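Local coordinates for Ika8 (Synthetic construct, PDB 6G6O), which is a computationally designed, symmetrical eight-bladed beta-propeller built from WD40-type repeats, a synthetic protein with no natural function assigned, at residues Phe23-Val28 / Lys64-Val69; Ile37-Ile42 / Lys78-Gly83; Ile147-Ala152 / Val157-Ile162; Gly195-Trp200 / Thr219-Lys224. All coordinates share one frame; numbering follows the deposited sequence.

Contact 1 of 4, residues Phe23-Val28 / Lys64-Val69; sequences FSKNIV and KDNIVV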
loop_
_atom_site.group_PDB
_atom_site.type_symbol
_atom_site.label_atom_id
_atom_site.label_comp_id
_atom_site.label_asym_id
_atom_site.label_seq_id
_atom_site.Cartn_x
_atom_site.Cartn_y
_atom_site.Cartn_z
ATOM N N PHE A 23 8.862 3.146 4.912
ATOM C CA PHE A 23 9.520 3.220 6.212
ATOM C C PHE A 23 10.255 1.916 6.480
ATOM O O PHE A 23 9.631 0.854 6.556
ATOM C CB PHE A 23 8.498 3.502 7.318
ATOM C CG PHE A 23 9.091 3.575 8.696
ATOM C CD1 PHE A 23 10.355 4.104 8.897
ATOM C CD2 PHE A 23 8.376 3.123 9.793
ATOM C CE1 PHE A 23 10.899 4.169 10.161
ATOM C CE2 PHE A 23 8.915 3.191 11.061
ATOM C CZ PHE A 23 10.177 3.716 11.245
ATOM N N SER A 24 11.575 2.001 6.636
ATOM C CA SER A 24 12.407 0.843 6.929
ATOM C C SER A 24 13.531 1.258 7.867
ATOM O O SER A 24 14.171 2.292 7.650
ATOM C CB SER A 24 12.983 0.235 5.644
ATOM O OG SER A 24 13.803 -0.886 5.924
ATOM N N LYS A 25 13.767 0.444 8.899
ATOM C CA LYS A 25 14.791 0.687 9.923
ATOM C C LYS A 25 14.474 2.015 10.599
ATOM O O LYS A 25 13.418 2.120 11.247
ATOM C CB LYS A 25 16.182 0.584 9.292
ATOM C CG LYS A 25 16.353 -0.559 8.305
ATOM C CD LYS A 25 17.654 -0.410 7.533
ATOM C CE LYS A 25 17.805 0.998 6.975
ATOM N NZ LYS A 25 19.218 1.317 6.628
ATOM N N ASN A 26 15.331 3.030 10.501
ATOM C CA ASN A 26 15.059 4.356 11.042
ATOM C C ASN A 26 15.091 5.406 9.939
ATOM O O ASN A 26 15.423 6.568 10.180
ATOM C CB ASN A 26 16.053 4.705 12.149
ATOM C CG ASN A 26 15.723 4.024 13.464
ATOM O OD1 ASN A 26 16.510 3.230 13.979
ATOM N ND2 ASN A 26 14.554 4.330 14.013
ATOM N N ILE A 27 14.753 5.001 8.718
ATOM C CA ILE A 27 14.766 5.874 7.554
ATOM C C ILE A 27 13.359 5.936 6.983
ATOM O O ILE A 27 12.680 4.910 6.864
ATOM C CB ILE A 27 15.771 5.382 6.491
ATOM C CG1 ILE A 27 17.205 5.537 7.003
ATOM C CG2 ILE A 27 15.584 6.133 5.182
ATOM C CD1 ILE A 27 18.264 5.282 5.952
ATOM N N VAL A 28 12.918 7.143 6.642
ATOM C CA VAL A 28 11.624 7.370 6.015
ATOM C C VAL A 28 11.866 7.933 4.622
ATOM O O VAL A 28 12.657 8.870 4.456
ATOM C CB VAL A 28 10.745 8.320 6.850
ATOM C CG1 VAL A 28 9.605 8.878 6.010
ATOM C CG2 VAL A 28 10.195 7.597 8.065
ATOM N N LYS A 64 13.213 -1.500 0.625
ATOM C CA LYS A 64 13.619 -2.790 1.164
ATOM C C LYS A 64 15.134 -2.827 1.259
ATOM O O LYS A 64 15.824 -2.464 0.301
ATOM C CB LYS A 64 13.107 -3.939 0.287
ATOM C CG LYS A 64 13.494 -5.324 0.772
ATOM C CD LYS A 64 12.687 -6.393 0.054
ATOM C CE LYS A 64 12.918 -6.343 -1.448
ATOM N NZ LYS A 64 14.272 -6.834 -1.822
ATOM N N ASP A 65 15.643 -3.267 2.413
ATOM C CA ASP A 65 17.076 -3.295 2.684
ATOM C C ASP A 65 17.681 -1.907 2.502
ATOM O O ASP A 65 17.450 -1.013 3.323
ATOM C CB ASP A 65 17.779 -4.322 1.792
ATOM C CG ASP A 65 17.358 -5.749 2.104
ATOM O OD1 ASP A 65 16.992 -6.023 3.267
ATOM O OD2 ASP A 65 17.390 -6.596 1.187
ATOM N N ASN A 66 18.453 -1.711 1.432
ATOM C CA ASN A 66 19.040 -0.411 1.127
ATOM C C ASN A 66 18.669 0.068 -0.271
ATOM O O ASN A 66 19.346 0.938 -0.828
ATOM C CB ASN A 66 20.559 -0.456 1.288
ATOM C CG ASN A 66 20.984 -0.514 2.738
ATOM O OD1 ASN A 66 20.493 0.248 3.570
ATOM N ND2 ASN A 66 21.900 -1.423 3.051
ATOM N N ILE A 67 17.601 -0.478 -0.844
ATOM C CA ILE A 67 17.179 -0.170 -2.203
ATOM C C ILE A 67 15.736 0.305 -2.159
ATOM O O ILE A 67 14.875 -0.361 -1.574
ATOM C CB ILE A 67 17.329 -1.390 -3.129
ATOM C CG1 ILE A 67 18.808 -1.740 -3.305
ATOM C CG2 ILE A 67 16.662 -1.133 -4.469
ATOM C CD1 ILE A 67 19.047 -3.088 -3.943
ATOM N N VAL A 68 15.478 1.455 -2.771
ATOM C CA VAL A 68 14.136 2.011 -2.867
ATOM C C VAL A 68 13.747 2.085 -4.336
ATOM O O VAL A 68 14.527 2.561 -5.170
ATOM C CB VAL A 68 14.040 3.389 -2.185
ATOM C CG1 VAL A 68 15.194 4.257 -2.603
ATOM C CG2 VAL A 68 12.720 4.062 -2.528
ATOM N N VAL A 69 12.555 1.587 -4.650
ATOM C CA VAL A 69 11.984 1.653 -5.988
ATOM C C VAL A 69 10.848 2.663 -5.957
ATOM O O VAL A 69 9.982 2.602 -5.076
ATOM C CB VAL A 69 11.491 0.275 -6.458
ATOM C CG1 VAL A 69 11.057 0.333 -7.910
ATOM C CG2 VAL A 69 12.583 -0.762 -6.262
HETATM O O HOH W 1 14.721 -3.318 5.031
#

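Contact 2 of 4, residues Ile37-Ile42 / Lys78-Gly83; sequences IKVWDI and KVWYIG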
loop_
_atom_site.group_PDB
_atom_site.type_symbol
_atom_site.label_atom_id
_atom_site.label_comp_id
_atom_site.label_asym_id
_atom_site.label_seq_id
_atom_site.Cartn_x
_atom_site.Cartn_y
_atom_site.Cartn_z
ATOM N N ILE A 37 11.143 13.547 -3.939
ATOM C CA ILE A 37 11.339 12.450 -3.000
ATOM C C ILE A 37 12.350 12.906 -1.959
ATOM O O ILE A 37 13.401 13.455 -2.309
ATOM C CB ILE A 37 11.819 11.169 -3.708
ATOM C CG1 ILE A 37 10.822 10.750 -4.790
ATOM C CG2 ILE A 37 12.020 10.043 -2.705
ATOM C CD1 ILE A 37 11.096 9.384 -5.372
ATOM N N LYS A 38 12.031 12.690 -0.685
ATOM C CA LYS A 38 12.890 13.101 0.414
ATOM C C LYS A 38 13.168 11.915 1.324
ATOM O O LYS A 38 12.280 11.096 1.579
ATOM C CB LYS A 38 12.256 14.244 1.217
ATOM C CG LYS A 38 12.242 15.575 0.483
ATOM C CD LYS A 38 11.410 16.607 1.228
ATOM C CE LYS A 38 11.436 17.957 0.526
ATOM N NZ LYS A 38 12.786 18.584 0.579
ATOM N N VAL A 39 14.403 11.829 1.809
ATOM C CA VAL A 39 14.849 10.751 2.687
ATOM C C VAL A 39 15.101 11.344 4.066
ATOM O O VAL A 39 15.913 12.265 4.213
ATOM C CB VAL A 39 16.110 10.064 2.140
ATOM C CG1 VAL A 39 16.539 8.934 3.059
ATOM C CG2 VAL A 39 15.864 9.555 0.726
ATOM N N TRP A 40 14.416 10.813 5.074
ATOM C CA TRP A 40 14.451 11.360 6.422
ATOM C C TRP A 40 15.204 10.435 7.368
ATOM O O TRP A 40 15.271 9.220 7.158
ATOM C CB TRP A 40 13.035 11.589 6.959
ATOM C CG TRP A 40 12.151 12.360 6.034
ATOM C CD1 TRP A 40 11.177 11.858 5.225
ATOM C CD2 TRP A 40 12.154 13.778 5.827
ATOM N NE1 TRP A 40 10.574 12.873 4.523
ATOM C CE2 TRP A 40 11.158 14.061 4.875
ATOM C CE3 TRP A 40 12.903 14.834 6.355
ATOM C CZ2 TRP A 40 10.890 15.356 4.439
ATOM C CZ3 TRP A 40 12.638 16.118 5.919
ATOM C CH2 TRP A 40 11.641 16.368 4.970
ATOM N N ASP A 41 15.768 11.029 8.417
ATOM C CA ASP A 41 16.412 10.303 9.508
ATOM C C ASP A 41 15.476 10.353 10.707
ATOM O O ASP A 41 15.274 11.419 11.297
ATOM C CB ASP A 41 17.773 10.914 9.842
ATOM C CG ASP A 41 18.579 10.066 10.808
ATOM O OD1 ASP A 41 18.051 9.055 11.317
ATOM O OD2 ASP A 41 19.749 10.419 11.066
ATOM N N ILE A 42 14.903 9.203 11.066
ATOM C CA ILE A 42 13.958 9.170 12.177
ATOM C C ILE A 42 14.661 9.458 13.498
ATOM O O ILE A 42 14.081 10.080 14.396
ATOM C CB ILE A 42 13.218 7.818 12.198
ATOM C CG1 ILE A 42 12.088 7.829 11.164
ATOM C CG2 ILE A 42 12.699 7.483 13.596
ATOM C CD1 ILE A 42 10.779 7.257 11.661
ATOM N N LYS A 78 12.115 3.992 -11.036
ATOM C CA LYS A 78 13.523 4.201 -10.743
ATOM C C LYS A 78 13.940 3.356 -9.549
ATOM O O LYS A 78 13.168 3.168 -8.604
ATOM C CB LYS A 78 13.817 5.682 -10.479
ATOM C CG LYS A 78 13.513 6.574 -11.674
ATOM C CD LYS A 78 13.737 8.049 -11.372
ATOM C CE LYS A 78 15.213 8.377 -11.223
ATOM N NZ LYS A 78 15.448 9.848 -11.189
ATOM N N VAL A 79 15.166 2.842 -9.612
ATOM C CA VAL A 79 15.763 2.026 -8.561
ATOM C C VAL A 79 17.059 2.706 -8.146
ATOM O O VAL A 79 17.949 2.909 -8.982
ATOM C CB VAL A 79 16.024 0.588 -9.038
ATOM C CG1 VAL A 79 16.695 -0.225 -7.947
ATOM C CG2 VAL A 79 14.726 -0.068 -9.487
ATOM N N TRP A 80 17.171 3.065 -6.869
ATOM C CA TRP A 80 18.317 3.852 -6.443
ATOM C C TRP A 80 18.736 3.479 -5.027
ATOM O O TRP A 80 17.975 2.882 -4.261
ATOM C CB TRP A 80 18.037 5.359 -6.542
ATOM C CG TRP A 80 16.671 5.794 -6.101
ATOM C CD1 TRP A 80 15.502 5.657 -6.790
ATOM C CD2 TRP A 80 16.342 6.474 -4.884
ATOM N NE1 TRP A 80 14.462 6.193 -6.070
ATOM C CE2 TRP A 80 14.951 6.702 -4.896
ATOM C CE3 TRP A 80 17.086 6.904 -3.780
ATOM C CZ2 TRP A 80 14.289 7.341 -3.849
ATOM C CZ3 TRP A 80 16.429 7.539 -2.742
ATOM C CH2 TRP A 80 15.045 7.751 -2.784
ATOM N N TYR A 81 19.973 3.848 -4.700
ATOM C CA TYR A 81 20.568 3.558 -3.402
ATOM C C TYR A 81 20.084 4.568 -2.367
ATOM O O TYR A 81 20.130 5.779 -2.602
ATOM C CB TYR A 81 22.092 3.598 -3.518
ATOM C CG TYR A 81 22.845 3.105 -2.304
ATOM C CD1 TYR A 81 22.491 1.922 -1.673
ATOM C CD2 TYR A 81 23.928 3.817 -1.804
ATOM C CE1 TYR A 81 23.184 1.469 -0.567
ATOM C CE2 TYR A 81 24.627 3.371 -0.701
ATOM C CZ TYR A 81 24.251 2.200 -0.087
ATOM O OH TYR A 81 24.946 1.753 1.011
ATOM N N ILE A 82 19.625 4.069 -1.219
ATOM C CA ILE A 82 19.077 4.959 -0.199
ATOM C C ILE A 82 20.157 5.869 0.375
ATOM O O ILE A 82 19.877 7.014 0.753
ATOM C CB ILE A 82 18.377 4.140 0.903
ATOM C CG1 ILE A 82 17.621 5.065 1.859
ATOM C CG2 ILE A 82 19.374 3.277 1.661
ATOM C CD1 ILE A 82 16.514 5.838 1.194
ATOM N N GLY A 83 21.404 5.397 0.431
ATOM C CA GLY A 83 22.457 6.183 1.049
ATOM C C GLY A 83 22.921 7.349 0.202
ATOM O O GLY A 83 23.288 8.399 0.737
#

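Contact 3 of 4, residues Ile147-Ala152 / Val157-Ile162; sequences IVVSGA and VKVWYI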
loop_
_atom_site.group_PDB
_atom_site.type_symbol
_atom_site.label_atom_id
_atom_site.label_comp_id
_atom_site.label_asym_id
_atom_site.label_seq_id
_atom_site.Cartn_x
_atom_site.Cartn_y
_atom_site.Cartn_z
ATOM N N ILE A 147 5.363 -15.409 -7.413
ATOM C CA ILE A 147 3.945 -15.400 -7.743
ATOM C C ILE A 147 3.435 -13.975 -7.603
ATOM O O ILE A 147 3.599 -13.352 -6.547
ATOM C CB ILE A 147 3.141 -16.358 -6.844
ATOM C CG1 ILE A 147 3.630 -17.798 -7.017
ATOM C CG2 ILE A 147 1.653 -16.256 -7.149
ATOM C CD1 ILE A 147 2.909 -18.797 -6.138
ATOM N N VAL A 148 2.823 -13.460 -8.666
ATOM C CA VAL A 148 2.252 -12.119 -8.687
ATOM C C VAL A 148 0.737 -12.243 -8.681
ATOM O O VAL A 148 0.162 -12.955 -9.513
ATOM C CB VAL A 148 2.730 -11.321 -9.912
ATOM C CG1 VAL A 148 2.110 -9.932 -9.913
ATOM C CG2 VAL A 148 4.244 -11.236 -9.934
ATOM N N VAL A 149 0.091 -11.556 -7.743
ATOM C CA VAL A 149 -1.362 -11.478 -7.672
ATOM C C VAL A 149 -1.748 -10.015 -7.831
ATOM O O VAL A 149 -1.355 -9.172 -7.015
ATOM C CB VAL A 149 -1.907 -12.054 -6.357
ATOM C CG1 VAL A 149 -3.423 -12.098 -6.392
ATOM C CG2 VAL A 149 -1.340 -13.443 -6.120
ATOM N N SER A 150 -2.511 -9.716 -8.879
ATOM C CA SER A 150 -2.828 -8.346 -9.253
ATOM C C SER A 150 -4.333 -8.124 -9.256
ATOM O O SER A 150 -5.111 -9.026 -9.578
ATOM C CB SER A 150 -2.257 -8.009 -10.634
ATOM O OG SER A 150 -2.815 -8.847 -11.631
ATOM N N GLY A 151 -4.732 -6.905 -8.892
ATOM C CA GLY A 151 -6.117 -6.504 -8.966
ATOM C C GLY A 151 -6.251 -5.241 -9.794
ATOM O O GLY A 151 -5.294 -4.491 -9.982
ATOM N N ALA A 152 -7.464 -5.017 -10.294
ATOM C CA ALA A 152 -7.708 -3.916 -11.215
ATOM C C ALA A 152 -8.989 -3.191 -10.833
ATOM O O ALA A 152 -9.783 -3.665 -10.016
ATOM C CB ALA A 152 -7.782 -4.406 -12.666
ATOM N N VAL A 157 -9.104 -10.114 -10.822
ATOM C CA VAL A 157 -7.946 -10.525 -10.038
ATOM C C VAL A 157 -7.274 -11.680 -10.766
ATOM O O VAL A 157 -7.932 -12.669 -11.106
ATOM C CB VAL A 157 -8.336 -10.944 -8.607
ATOM C CG1 VAL A 157 -7.100 -11.319 -7.810
ATOM C CG2 VAL A 157 -9.104 -9.828 -7.911
ATOM N N LYS A 158 -5.971 -11.554 -11.008
ATOM C CA LYS A 158 -5.223 -12.549 -11.762
ATOM C C LYS A 158 -4.015 -13.012 -10.957
ATOM O O LYS A 158 -3.521 -12.310 -10.072
ATOM C CB LYS A 158 -4.773 -12.000 -13.125
ATOM C CG LYS A 158 -5.908 -11.448 -13.977
ATOM C CD LYS A 158 -5.475 -11.250 -15.419
ATOM C CE LYS A 158 -6.497 -10.436 -16.200
ATOM N NZ LYS A 158 -7.875 -10.985 -16.083
ATOM N N VAL A 159 -3.545 -14.215 -11.280
ATOM C CA VAL A 159 -2.387 -14.820 -10.632
ATOM C C VAL A 159 -1.419 -15.271 -11.716
ATOM O O VAL A 159 -1.759 -16.134 -12.533
ATOM C CB VAL A 159 -2.780 -16.007 -9.736
ATOM C CG1 VAL A 159 -1.542 -16.607 -9.087
ATOM C CG2 VAL A 159 -3.785 -15.575 -8.679
ATOM N N TRP A 160 -0.220 -14.693 -11.722
ATOM C CA TRP A 160 0.825 -15.049 -12.672
ATOM C C TRP A 160 2.005 -15.667 -11.936
ATOM O O TRP A 160 2.284 -15.330 -10.782
ATOM C CB TRP A 160 1.321 -13.830 -13.465
ATOM C CG TRP A 160 0.253 -12.878 -13.904
ATOM C CD1 TRP A 160 -0.387 -11.950 -13.133
ATOM C CD2 TRP A 160 -0.283 -12.741 -15.226
ATOM N NE1 TRP A 160 -1.297 -11.252 -13.892
ATOM C CE2 TRP A 160 -1.252 -11.718 -15.179
ATOM C CE3 TRP A 160 -0.041 -13.388 -16.443
ATOM C CZ2 TRP A 160 -1.979 -11.327 -16.304
ATOM C CZ3 TRP A 160 -0.764 -12.997 -17.558
ATOM C CH2 TRP A 160 -1.721 -11.978 -17.479
ATOM N N TYR A 161 2.704 -16.569 -12.618
ATOM C CA TYR A 161 3.965 -17.112 -12.131
ATOM C C TYR A 161 5.097 -16.502 -12.944
ATOM O O TYR A 161 5.117 -16.624 -14.174
ATOM C CB TYR A 161 3.996 -18.637 -12.219
ATOM C CG TYR A 161 5.093 -19.244 -11.374
ATOM C CD1 TYR A 161 4.917 -19.437 -10.010
ATOM C CD2 TYR A 161 6.312 -19.606 -11.935
ATOM C CE1 TYR A 161 5.918 -19.983 -9.230
ATOM C CE2 TYR A 161 7.320 -20.152 -11.162
ATOM C CZ TYR A 161 7.117 -20.338 -9.810
ATOM O OH TYR A 161 8.115 -20.882 -9.033
ATOM N N ILE A 162 6.030 -15.842 -12.254
ATOM C CA ILE A 162 7.119 -15.155 -12.934
ATOM C C ILE A 162 7.999 -16.163 -13.661
ATOM O O ILE A 162 8.300 -17.247 -13.144
ATOM C CB ILE A 162 7.929 -14.323 -11.925
ATOM C CG1 ILE A 162 7.045 -13.229 -11.323
ATOM C CG2 ILE A 162 9.170 -13.725 -12.580
ATOM C CD1 ILE A 162 7.813 -12.048 -10.781
#

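Contact 4 of 4, residues Gly195-Trp200 / Thr219-Lys224; sequences GTIKVW and TALQFK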
loop_
_atom_site.group_PDB
_atom_site.type_symbol
_atom_site.label_atom_id
_atom_site.label_comp_id
_atom_site.label_asym_id
_atom_site.label_seq_id
_atom_site.Cartn_x
_atom_site.Cartn_y
_atom_site.Cartn_z
ATOM N N GLY A 195 -17.192 -3.401 -0.378
ATOM C CA GLY A 195 -17.226 -4.084 0.894
ATOM C C GLY A 195 -17.110 -5.590 0.816
ATOM O O GLY A 195 -16.930 -6.233 1.858
ATOM N N THR A 196 -17.200 -6.174 -0.375
ATOM C CA THR A 196 -17.125 -7.622 -0.502
ATOM C C THR A 196 -15.699 -8.111 -0.284
ATOM O O THR A 196 -14.730 -7.450 -0.669
ATOM C CB THR A 196 -17.623 -8.069 -1.878
ATOM O OG1 THR A 196 -16.827 -7.458 -2.900
ATOM C CG2 THR A 196 -19.080 -7.677 -2.072
ATOM N N ILE A 197 -15.575 -9.278 0.342
ATOM C CA ILE A 197 -14.291 -9.928 0.567
ATOM C C ILE A 197 -14.409 -11.367 0.090
ATOM O O ILE A 197 -15.306 -12.097 0.527
ATOM C CB ILE A 197 -13.870 -9.872 2.048
ATOM C CG1 ILE A 197 -13.366 -8.469 2.407
ATOM C CG2 ILE A 197 -12.809 -10.926 2.348
ATOM C CD1 ILE A 197 -11.890 -8.256 2.158
ATOM N N LYS A 198 -13.512 -11.772 -0.804
ATOM C CA LYS A 198 -13.580 -13.079 -1.441
ATOM C C LYS A 198 -12.289 -13.842 -1.194
ATOM O O LYS A 198 -11.194 -13.316 -1.421
ATOM C CB LYS A 198 -13.845 -12.934 -2.941
ATOM C CG LYS A 198 -15.218 -12.355 -3.249
ATOM C CD LYS A 198 -15.584 -12.520 -4.712
ATOM C CE LYS A 198 -16.974 -11.982 -4.992
ATOM N NZ LYS A 198 -17.403 -12.272 -6.386
ATOM N N VAL A 199 -12.424 -15.082 -0.730
ATOM C CA VAL A 199 -11.298 -15.953 -0.418
ATOM C C VAL A 199 -11.240 -17.040 -1.482
ATOM O O VAL A 199 -12.199 -17.803 -1.653
ATOM C CB VAL A 199 -11.425 -16.558 0.987
ATOM C CG1 VAL A 199 -10.404 -17.665 1.186
ATOM C CG2 VAL A 199 -11.259 -15.474 2.036
ATOM N N TRP A 200 -10.120 -17.113 -2.193
ATOM C CA TRP A 200 -9.970 -18.002 -3.333
ATOM C C TRP A 200 -8.993 -19.124 -3.021
ATOM O O TRP A 200 -8.227 -19.069 -2.057
ATOM C CB TRP A 200 -9.479 -17.239 -4.566
ATOM C CG TRP A 200 -10.245 -16.000 -4.843
ATOM C CD1 TRP A 200 -9.961 -14.744 -4.398
ATOM C CD2 TRP A 200 -11.429 -15.888 -5.638
ATOM N NE1 TRP A 200 -10.896 -13.855 -4.865
ATOM C CE2 TRP A 200 -11.808 -14.533 -5.630
ATOM C CE3 TRP A 200 -12.204 -16.803 -6.355
ATOM C CZ2 TRP A 200 -12.929 -14.070 -6.311
ATOM C CZ3 TRP A 200 -13.318 -16.341 -7.031
ATOM C CH2 TRP A 200 -13.670 -14.987 -7.003
ATOM N N THR A 219 -12.806 2.309 1.601
ATOM C CA THR A 219 -11.731 3.110 1.034
ATOM C C THR A 219 -10.349 2.526 1.268
ATOM O O THR A 219 -9.464 2.721 0.434
ATOM C CB THR A 219 -11.762 4.531 1.611
ATOM O OG1 THR A 219 -11.598 4.474 3.034
ATOM C CG2 THR A 219 -13.085 5.203 1.293
ATOM N N ALA A 220 -10.147 1.820 2.376
ATOM C CA ALA A 220 -8.856 1.241 2.706
ATOM C C ALA A 220 -9.063 -0.147 3.293
ATOM O O ALA A 220 -10.044 -0.401 3.997
ATOM C CB ALA A 220 -8.079 2.125 3.688
ATOM N N LEU A 221 -8.129 -1.043 2.990
ATOM C CA LEU A 221 -8.160 -2.406 3.493
ATOM C C LEU A 221 -6.776 -2.797 3.988
ATOM O O LEU A 221 -5.762 -2.224 3.583
ATOM C CB LEU A 221 -8.618 -3.403 2.420
ATOM C CG LEU A 221 -10.114 -3.558 2.163
ATOM C CD1 LEU A 221 -10.349 -4.742 1.253
ATOM C CD2 LEU A 221 -10.867 -3.733 3.463
ATOM N N GLN A 222 -6.750 -3.794 4.869
ATOM C CA GLN A 222 -5.497 -4.327 5.384
ATOM C C GLN A 222 -5.710 -5.782 5.775
ATOM O O GLN A 222 -6.701 -6.111 6.433
ATOM C CB GLN A 222 -5.000 -3.515 6.584
ATOM C CG GLN A 222 -3.508 -3.632 6.831
ATOM C CD GLN A 222 -2.702 -2.653 6.005
ATOM O OE1 GLN A 222 -3.256 -1.756 5.369
ATOM N NE2 GLN A 222 -1.386 -2.820 6.012
ATOM N N PHE A 223 -4.784 -6.645 5.361
ATOM C CA PHE A 223 -4.841 -8.071 5.656
ATOM C C PHE A 223 -3.611 -8.460 6.459
ATOM O O PHE A 223 -2.479 -8.251 6.007
ATOM C CB PHE A 223 -4.918 -8.902 4.373
ATOM C CG PHE A 223 -6.094 -8.571 3.502
ATOM C CD1 PHE A 223 -7.349 -9.080 3.788
ATOM C CD2 PHE A 223 -5.942 -7.762 2.390
ATOM C CE1 PHE A 223 -8.431 -8.780 2.986
ATOM C CE2 PHE A 223 -7.021 -7.460 1.586
ATOM C CZ PHE A 223 -8.267 -7.970 1.884
ATOM N N LYS A 224 -3.833 -9.016 7.646
ATOM C CA LYS A 224 -2.766 -9.596 8.458
ATOM C C LYS A 224 -3.300 -10.905 9.016
ATOM O O LYS A 224 -4.206 -10.897 9.854
ATOM C CB LYS A 224 -2.332 -8.652 9.580
ATOM C CG LYS A 224 -0.929 -8.917 10.109
ATOM C CD LYS A 224 -0.589 -7.981 11.258
ATOM C CE LYS A 224 -0.877 -8.625 12.605
ATOM N NZ LYS A 224 0.179 -9.602 12.994
#

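Contact 1 of 4, residues Phe23-Val28 / Lys64-Val69
Two equivalent type II' beta turns, S24 to I27 and K64 to I67, stand side by side at the ends of hairpins in adjacent propeller blades, and the polar groups on them make this surface contact. K25 leans across, its chain bent at chi3 (-49°) to bring NZ round to N66. The two side chains cross at about a right angle, and the resulting bond from K25 NZ to N66 OD1 is weak, at 3.5 Å. CE of the same lysine passes 4.2 Å from the carbonyl O of D65. A water also links the turns: it stands 2.7 Å from S24 OG and, as acceptor, 2.8 Å from D65 N, so the N-H of D65, second residue of its turn, is satisfied through solvent. Each turn joins the first and second strands of its blade, 18-24 to 27-32 and 58-64 to 67-72; I27 also packs on F63 of the neighbouring blade, while N66 rests on Y81 of strand 77-81.

Contact 2 of 4, residues Ile37-Ile42 / Lys78-Gly83
The backbone of W80 is hydrogen-bonded to that of V68 on its own blade, and this pairing sets the indole against I37 and V39. Its chi1 of 41° puts CG between the backbone N and the carbonyl carbon, and the six-membered half of the indole is carried to strand 37-41. There CZ2 meets I37 CG2 at 3.7 Å, the methyl approaching obliquely, while V39 CG2 comes to the ring edge near its plane, 4.0 Å from CH2. NE1 makes a weak hydrogen bond to S70 OG. The two strands belong to successive blades of the propeller, each the third in its sheet, so the ring packs between one blade and the next. H51, on strand 47-51 of the first blade, stacks with the same indole. With W80 cut back to an alanine, I37 CG2 and V39 CG2 would probably face a gap and H51 would lose its stacking mate. Further along, I82 continues the apolar seam: chi1 of -171° carries CG1 away from the backbone N, and a bend at chi2 (63°) turns CD1 to V39, 3.6 Å from its CG1 and 3.8 Å from its CG2. The valine thus presents one methyl to both the indole and the isoleucine, and I82 also packs against V29 of strand 27-32.

Contact 3 of 4, residues Ile147-Ala152 / Val157-Ile162
Strands 147-152 and 157-161 run antiparallel at 162°, V148 facing W160 and S150 facing K158 in hydrogen-bonded pairs joined by four nearly straight bonds, with W160 N 2.8 Å from V148 O and S150 N 3.0 Å from K158 O. On one face of the sheet lie I147, V149, V157, V159 and Y161. I147 divides its branches there: chi1 of -61° sets CG1 beside the backbone N, where it approaches Y161 CD1 at 3.6 Å, oblique to the ring, and CG2 beside the carbonyl carbon, where it meets V159 CG1 at 3.8 Å. Were I147 trimmed to an alanine, V159 CG1 and the Y161 ring would probably lose their neighbour, and F183 part of its packing. V149 and V159 lie side by side, pointing the same way. The other face carries S150, whose OG lies in plane at the indole edge, 3.6 Å from W160 NE1, and is hydrogen-bonded to H134 NE2. V148, on this face, also meets I162 beyond the strand end, V148 CG2 to I162 CG1 at 3.7 Å. This hairpin forms the middle of a four-stranded propeller blade, between strands 138-144 and 167-170; I147 and V149 reach F183 of strand 178-184 in the next blade, and V148 and I162 pack on F143 of their own.

Contact 4 of 4, residues Gly195-Trp200 / Thr219-Lys224
I197 has CG1 beside its backbone N (chi1 -76°), and a second turn at chi2, -88°, swings CD1 out as the single atom that reaches across to F223 and L221. F223 comes from the opposite direction, its CG likewise beside the backbone N (chi1 -58°), which sends the ring back toward the isoleucine. The methyl meets the phenyl at its edge, in the ring plane, rather than over a face: CD1 of I197 is 3.6 Å from both CE1 and CZ of F223. L221, two residues earlier on the same strand, adds its CD1 at 3.9 Å from I197 CD1. No polar bond crosses between the segments. I197 sits on the third strand of one propeller blade, 197-201, and F223 and L221 on the first strand of the next, 218-224; the contact is therefore part of the apolar seam between consecutive blades. V228 of strand 227-232 touches all three residues, and A180 of strand 178-184 packs against L221 and F223. Strand 218-224 carries a classic beta bulge, where T219 and A220 both face G231.

Contacts 1, 2 and 4 join successive blades, whereas contact 3 lies within one. Contacts 1 and 2 tie the same pair of blades, their centres about 15 and 18 Å from the chain's centre: contact 1 is polar and partly water-mediated at surface turns, contact 2 buried and wholly apolar. They meet where V28 O probably accepts a bond from W40 N. Contacts 3 and 4 are partly buried. Contact 4, on the far side of the chain's centre from contacts 1 and 2, repeats the apolar logic of contact 2 but reaches from a third strand to a first one and buries less surface. Contact 3 alone rests on backbone hydrogen bonds, with by far the largest buried area.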